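Local coordinates for protein acetone carboxylase alpha subunit (Xanthobacter autotrophicus Py2, PDB 5M45) that forms the alpha subunit of a carboxylase complex, belongs to the hydantoinase B/oxoprolinase family and binds a manganese ion, at residues 61-75 with 92-106. Residues are numbered along the deposited sequence; the frame is centred on the assembly and turned at random.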
loop_
_atom_site.group_PDB
_atom_site.type_symbol
_atom_site.label_atom_id
_atom_site.label_comp_id
_atom_site.label_asym_id
_atom_site.label_seq_id
_atom_site.Cartn_x
_atom_site.Cartn_y
_atom_site.Cartn_z
ATOM N N PHE A 61 31.953 8.511 -25.828
ATOM C CA PHE A 61 32.178 8.427 -24.356
ATOM C C PHE A 61 32.037 9.804 -23.682
ATOM O O PHE A 61 31.307 9.971 -22.715
ATOM C CB PHE A 61 33.553 7.805 -24.052
ATOM C CG PHE A 61 34.013 7.974 -22.623
ATOM C CD1 PHE A 61 33.540 7.150 -21.620
ATOM C CD2 PHE A 61 34.955 8.955 -22.295
ATOM C CE1 PHE A 61 33.962 7.322 -20.300
ATOM C CE2 PHE A 61 35.377 9.131 -21.003
ATOM C CZ PHE A 61 34.883 8.322 -19.993
ATOM N N SER A 62 32.743 10.782 -24.235
ATOM C CA SER A 62 32.811 12.132 -23.694
ATOM C C SER A 62 31.437 12.799 -23.691
ATOM O O SER A 62 30.989 13.287 -22.655
ATOM C CB SER A 62 33.843 12.951 -24.483
ATOM O OG SER A 62 33.814 14.343 -24.150
ATOM N N ARG A 63 30.743 12.767 -24.835
ATOM C CA ARG A 63 29.430 13.408 -24.919
ATOM C C ARG A 63 28.360 12.780 -24.024
ATOM O O ARG A 63 27.590 13.490 -23.384
ATOM C CB ARG A 63 28.946 13.468 -26.385
ATOM C CG ARG A 63 29.658 14.528 -27.185
ATOM C CD ARG A 63 28.946 14.817 -28.497
ATOM N NE ARG A 63 27.669 15.534 -28.342
ATOM C CZ ARG A 63 26.800 15.738 -29.341
ATOM N NH1 ARG A 63 27.020 15.295 -30.578
ATOM N NH2 ARG A 63 25.689 16.407 -29.111
ATOM N N LEU A 64 28.324 11.453 -23.984
ATOM C CA LEU A 64 27.302 10.726 -23.230
ATOM C C LEU A 64 27.579 10.740 -21.715
ATOM O O LEU A 64 26.641 10.880 -20.934
ATOM C CB LEU A 64 27.182 9.281 -23.733
ATOM C CG LEU A 64 26.681 9.164 -25.185
ATOM C CD1 LEU A 64 26.868 7.711 -25.690
ATOM C CD2 LEU A 64 25.236 9.626 -25.343
ATOM N N ARG A 65 28.849 10.637 -21.305
ATOM C CA ARG A 65 29.176 10.744 -19.883
ATOM C C ARG A 65 28.861 12.177 -19.376
ATOM O O ARG A 65 28.292 12.341 -18.293
ATOM C CB ARG A 65 30.636 10.386 -19.581
ATOM C CG ARG A 65 30.900 10.240 -18.075
ATOM C CD ARG A 65 32.334 9.886 -17.704
ATOM N NE ARG A 65 33.298 10.940 -18.085
ATOM C CZ ARG A 65 34.555 11.036 -17.678
ATOM N NH1 ARG A 65 35.077 10.195 -16.788
ATOM N NH2 ARG A 65 35.302 12.042 -18.114
ATOM N N ALA A 66 29.225 13.195 -20.153
ATOM C CA ALA A 66 28.876 14.582 -19.821
ATOM C C ALA A 66 27.340 14.790 -19.753
ATOM O O ALA A 66 26.837 15.514 -18.885
ATOM C CB ALA A 66 29.497 15.559 -20.827
ATOM N N GLY A 67 26.613 14.139 -20.655
ATOM C CA GLY A 67 25.158 14.171 -20.635
ATOM C C GLY A 67 24.502 13.640 -19.375
ATOM O O GLY A 67 23.620 14.300 -18.805
ATOM N N VAL A 68 24.897 12.442 -18.950
ATOM C CA VAL A 68 24.391 11.889 -17.676
ATOM C C VAL A 68 24.818 12.681 -16.428
ATOM O O VAL A 68 24.035 12.872 -15.497
ATOM C CB VAL A 68 24.638 10.352 -17.490
ATOM C CG1 VAL A 68 23.928 9.566 -18.575
ATOM C CG2 VAL A 68 26.114 10.011 -17.498
ATOM N N VAL A 69 26.049 13.178 -16.419
ATOM C CA VAL A 69 26.530 14.040 -15.305
ATOM C C VAL A 69 25.694 15.334 -15.247
ATOM O O VAL A 69 25.255 15.755 -14.168
ATOM C CB VAL A 69 28.041 14.342 -15.446
ATOM C CG1 VAL A 69 28.481 15.459 -14.497
ATOM C CG2 VAL A 69 28.831 13.065 -15.144
ATOM N N ASP A 70 25.462 15.939 -16.421
ATOM C CA ASP A 70 24.701 17.165 -16.529
ATOM C C ASP A 70 23.220 16.983 -16.132
ATOM O O ASP A 70 22.632 17.891 -15.521
ATOM C CB ASP A 70 24.785 17.760 -17.933
ATOM C CG ASP A 70 23.977 19.084 -18.063
ATOM O OD1 ASP A 70 24.302 20.065 -17.376
ATOM O OD2 ASP A 70 22.988 19.100 -18.833
ATOM N N ALA A 71 22.635 15.841 -16.466
ATOM C CA ALA A 71 21.259 15.563 -16.043
ATOM C C ALA A 71 21.109 15.588 -14.501
ATOM O O ALA A 71 20.179 16.235 -13.971
ATOM C CB ALA A 71 20.801 14.227 -16.596
ATOM N N ARG A 72 22.029 14.934 -13.792
ATOM C CA ARG A 72 21.997 14.959 -12.337
ATOM C C ARG A 72 22.198 16.385 -11.765
ATOM O O ARG A 72 21.440 16.841 -10.896
ATOM C CB ARG A 72 23.040 13.994 -11.760
ATOM C CG ARG A 72 23.204 14.082 -10.242
ATOM C CD ARG A 72 23.883 12.834 -9.718
ATOM N NE ARG A 72 24.185 12.895 -8.291
ATOM C CZ ARG A 72 25.257 13.478 -7.753
ATOM N NH1 ARG A 72 26.182 14.071 -8.525
ATOM N NH2 ARG A 72 25.428 13.451 -6.445
ATOM N N GLU A 73 23.229 17.076 -12.250
ATOM C CA GLU A 73 23.570 18.414 -11.758
ATOM C C GLU A 73 22.433 19.430 -11.984
ATOM O O GLU A 73 22.165 20.276 -11.123
ATOM C CB GLU A 73 24.899 18.880 -12.422
ATOM C CG GLU A 73 25.326 20.338 -12.182
ATOM C CD GLU A 73 25.780 20.633 -10.758
ATOM O OE1 GLU A 73 26.069 19.687 -9.998
ATOM O OE2 GLU A 73 25.916 21.864 -10.431
ATOM N N THR A 74 21.761 19.335 -13.132
ATOM C CA THR A 74 20.681 20.263 -13.510
ATOM C C THR A 74 19.322 19.897 -12.911
ATOM O O THR A 74 18.651 20.753 -12.310
ATOM C CB THR A 74 20.582 20.310 -15.058
ATOM O OG1 THR A 74 21.827 20.789 -15.555
ATOM C CG2 THR A 74 19.473 21.230 -15.562
ATOM N N ALA A 75 18.887 18.638 -13.074
ATOM C CA ALA A 75 17.554 18.256 -12.643
ATOM C C ALA A 75 17.342 18.351 -11.132
ATOM O O ALA A 75 16.238 18.585 -10.700
ATOM C CB ALA A 75 17.207 16.861 -13.114
ATOM N N PHE A 92 21.297 9.194 -12.507
ATOM C CA PHE A 92 20.779 8.902 -13.852
ATOM C C PHE A 92 21.738 7.991 -14.624
ATOM O O PHE A 92 22.971 8.198 -14.593
ATOM C CB PHE A 92 20.550 10.186 -14.655
ATOM C CG PHE A 92 19.440 11.047 -14.096
ATOM C CD1 PHE A 92 18.102 10.755 -14.376
ATOM C CD2 PHE A 92 19.719 12.116 -13.259
ATOM C CE1 PHE A 92 17.079 11.526 -13.843
ATOM C CE2 PHE A 92 18.696 12.903 -12.739
ATOM C CZ PHE A 92 17.381 12.606 -13.020
ATOM N N THR A 93 21.174 6.991 -15.282
ATOM C CA THR A 93 21.931 5.929 -15.888
ATOM C C THR A 93 21.385 5.595 -17.315
ATOM O O THR A 93 20.146 5.550 -17.545
ATOM C CB THR A 93 21.939 4.690 -14.972
ATOM O OG1 THR A 93 22.412 5.050 -13.653
ATOM C CG2 THR A 93 22.843 3.593 -15.563
ATOM N N LEU A 94 22.317 5.363 -18.257
ATOM C CA LEU A 94 21.981 5.024 -19.657
ATOM C C LEU A 94 22.191 3.512 -19.884
ATOM O O LEU A 94 23.255 2.991 -19.523
ATOM C CB LEU A 94 22.825 5.859 -20.624
ATOM C CG LEU A 94 22.703 5.574 -22.132
ATOM C CD1 LEU A 94 21.279 5.774 -22.651
ATOM C CD2 LEU A 94 23.688 6.468 -22.876
ATOM N N TYR A 95 21.180 2.820 -20.422
ATOM C CA TYR A 95 21.211 1.363 -20.653
ATOM C C TYR A 95 21.099 0.997 -22.142
ATOM O O TYR A 95 20.468 1.720 -22.927
ATOM C CB TYR A 95 20.052 0.656 -19.888
ATOM C CG TYR A 95 20.116 0.854 -18.391
ATOM C CD1 TYR A 95 19.537 1.974 -17.797
ATOM C CD2 TYR A 95 20.749 -0.078 -17.561
ATOM C CE1 TYR A 95 19.597 2.171 -16.411
ATOM C CE2 TYR A 95 20.819 0.130 -16.187
ATOM C CZ TYR A 95 20.219 1.265 -15.622
ATOM O OH TYR A 95 20.311 1.520 -14.257
ATOM N N ASN A 96 21.712 -0.127 -22.527
ATOM C CA ASN A 96 21.458 -0.752 -23.831
ATOM C C ASN A 96 20.100 -1.519 -23.807
ATOM O O ASN A 96 19.455 -1.593 -22.777
ATOM C CB ASN A 96 22.674 -1.599 -24.290
ATOM C CG ASN A 96 22.880 -2.879 -23.495
ATOM O OD1 ASN A 96 21.950 -3.463 -22.925
ATOM N ND2 ASN A 96 24.140 -3.352 -23.490
ATOM N N ALA A 97 19.658 -2.034 -24.954
ATOM C CA ALA A 97 18.347 -2.678 -25.084
ATOM C C ALA A 97 18.143 -3.857 -24.146
ATOM O O ALA A 97 17.008 -4.120 -23.714
ATOM C CB ALA A 97 18.091 -3.091 -26.514
ATOM N N ALA A 98 19.227 -4.553 -23.799
ATOM C CA ALA A 98 19.174 -5.704 -22.879
ATOM C C ALA A 98 19.145 -5.329 -21.395
ATOM O O ALA A 98 19.176 -6.226 -20.539
ATOM C CB ALA A 98 20.343 -6.652 -23.152
ATOM N N GLY A 99 19.111 -4.035 -21.074
ATOM C CA GLY A 99 19.134 -3.567 -19.682
ATOM C C GLY A 99 20.492 -3.516 -18.974
ATOM O O GLY A 99 20.544 -3.375 -17.758
ATOM N N ASP A 100 21.590 -3.645 -19.721
ATOM C CA ASP A 100 22.924 -3.460 -19.169
ATOM C C ASP A 100 23.384 -1.992 -19.274
ATOM O O ASP A 100 23.250 -1.379 -20.320
ATOM C CB ASP A 100 23.907 -4.373 -19.887
ATOM C CG ASP A 100 23.599 -5.854 -19.644
ATOM O OD1 ASP A 100 23.629 -6.238 -18.435
ATOM O OD2 ASP A 100 23.384 -6.610 -20.611
ATOM N N SER A 101 23.934 -1.444 -18.190
ATOM C CA SER A 101 24.341 -0.029 -18.156
ATOM C C SER A 101 25.612 0.185 -18.956
ATOM O O SER A 101 26.515 -0.674 -18.927
ATOM C CB SER A 101 24.544 0.467 -16.716
ATOM O OG SER A 101 25.623 -0.210 -16.088
ATOM N N LEU A 102 25.654 1.295 -19.695
ATOM C CA LEU A 102 26.831 1.753 -20.442
ATOM C C LEU A 102 27.616 2.850 -19.699
ATOM O O LEU A 102 28.828 2.863 -19.732
ATOM C CB LEU A 102 26.414 2.474 -21.736
ATOM C CG LEU A 102 25.728 2.129 -22.999
ATOM C CD1 LEU A 102 24.311 1.656 -22.843
ATOM C CD2 LEU A 102 25.761 3.404 -23.860
ATOM N N LEU A 103 26.898 3.842 -19.167
ATOM C CA LEU A 103 27.464 5.024 -18.480
ATOM C C LEU A 103 26.479 5.503 -17.398
ATOM O O LEU A 103 25.234 5.311 -17.510
ATOM C CB LEU A 103 27.668 6.176 -19.480
ATOM C CG LEU A 103 28.741 5.951 -20.550
ATOM C CD1 LEU A 103 28.730 6.969 -21.649
ATOM C CD2 LEU A 103 30.138 5.952 -19.947
ATOM N N THR A 104 27.005 6.224 -16.410
ATOM C CA THR A 104 26.178 6.745 -15.313
ATOM C C THR A 104 26.719 8.056 -14.759
ATOM O O THR A 104 27.910 8.304 -14.808
ATOM C CB THR A 104 26.049 5.666 -14.183
ATOM O OG1 THR A 104 25.146 6.077 -13.171
ATOM C CG2 THR A 104 27.383 5.354 -13.571
ATOM N N SER A 105 25.836 8.884 -14.199
ATOM C CA SER A 105 26.276 9.959 -13.273
ATOM C C SER A 105 26.871 9.320 -12.004
ATOM O O SER A 105 26.712 8.125 -11.802
ATOM C CB SER A 105 25.087 10.867 -12.868
ATOM O OG SER A 105 24.181 10.203 -11.990
ATOM N N THR A 106 27.491 10.126 -11.143
ATOM C CA THR A 106 27.823 9.714 -9.784
ATOM C C THR A 106 26.561 9.862 -8.908
ATOM O O THR A 106 25.464 9.977 -9.444
ATOM C CB THR A 106 29.088 10.441 -9.223
ATOM O OG1 THR A 106 28.839 11.849 -9.097
ATOM C CG2 THR A 106 30.277 10.264 -10.142
HETATM O O HOH W 1 28.850 14.756 -8.628
#
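F61 and L103 meet at about a right angle, CD1 of the ring lying 4.0 Å from L103 CD2; M369 packs on both. One turn on, L64 presses its CB against the other branch of the same leucine, 3.5 Å from L103 CD1, tighter than usual for two carbons. The two methyls of L103 are thus divided, CD2 to F61 and CD1 to L64. L64 also reaches L94 through their CD2 methyls, and Y260 touches both L64 and L94. V68 points at the hairpin, its CG2 resting on backbone, 3.4 Å from T104 C, while its CG1 turns to L94 CB. Among CA pairs, V69 and S105 come closest, at 4.6 Å. A71 meets the CD2/CE2 side of the F92 ring, with A71 CB 4.1 Å from F92 CD2, and I244 packs beside both. R72 runs extended from CG to NE past S105 and brings one guanidinium face over the T106 carbonyl. NE lies near that oxygen at a poor angle for a bond; a water accepts from R72 NH1 at 2.8 Å and donates to T106 OG1. R72 NH2 bonds G88 O, and T106 OG1 also pairs with E482. S105 OG is held within the hairpin: it accepts from F92 N at 171° and donates to T106 O. A75 CB comes to the same side of the F92 ring as A71, near CE2. The helix axis makes 148° with strand 92-95 and 60° with strand 101-104. The arrangement is that of a helix, 54-75, packed on the face of a seven-stranded antiparallel sheet, over the hairpin outermost within this chain.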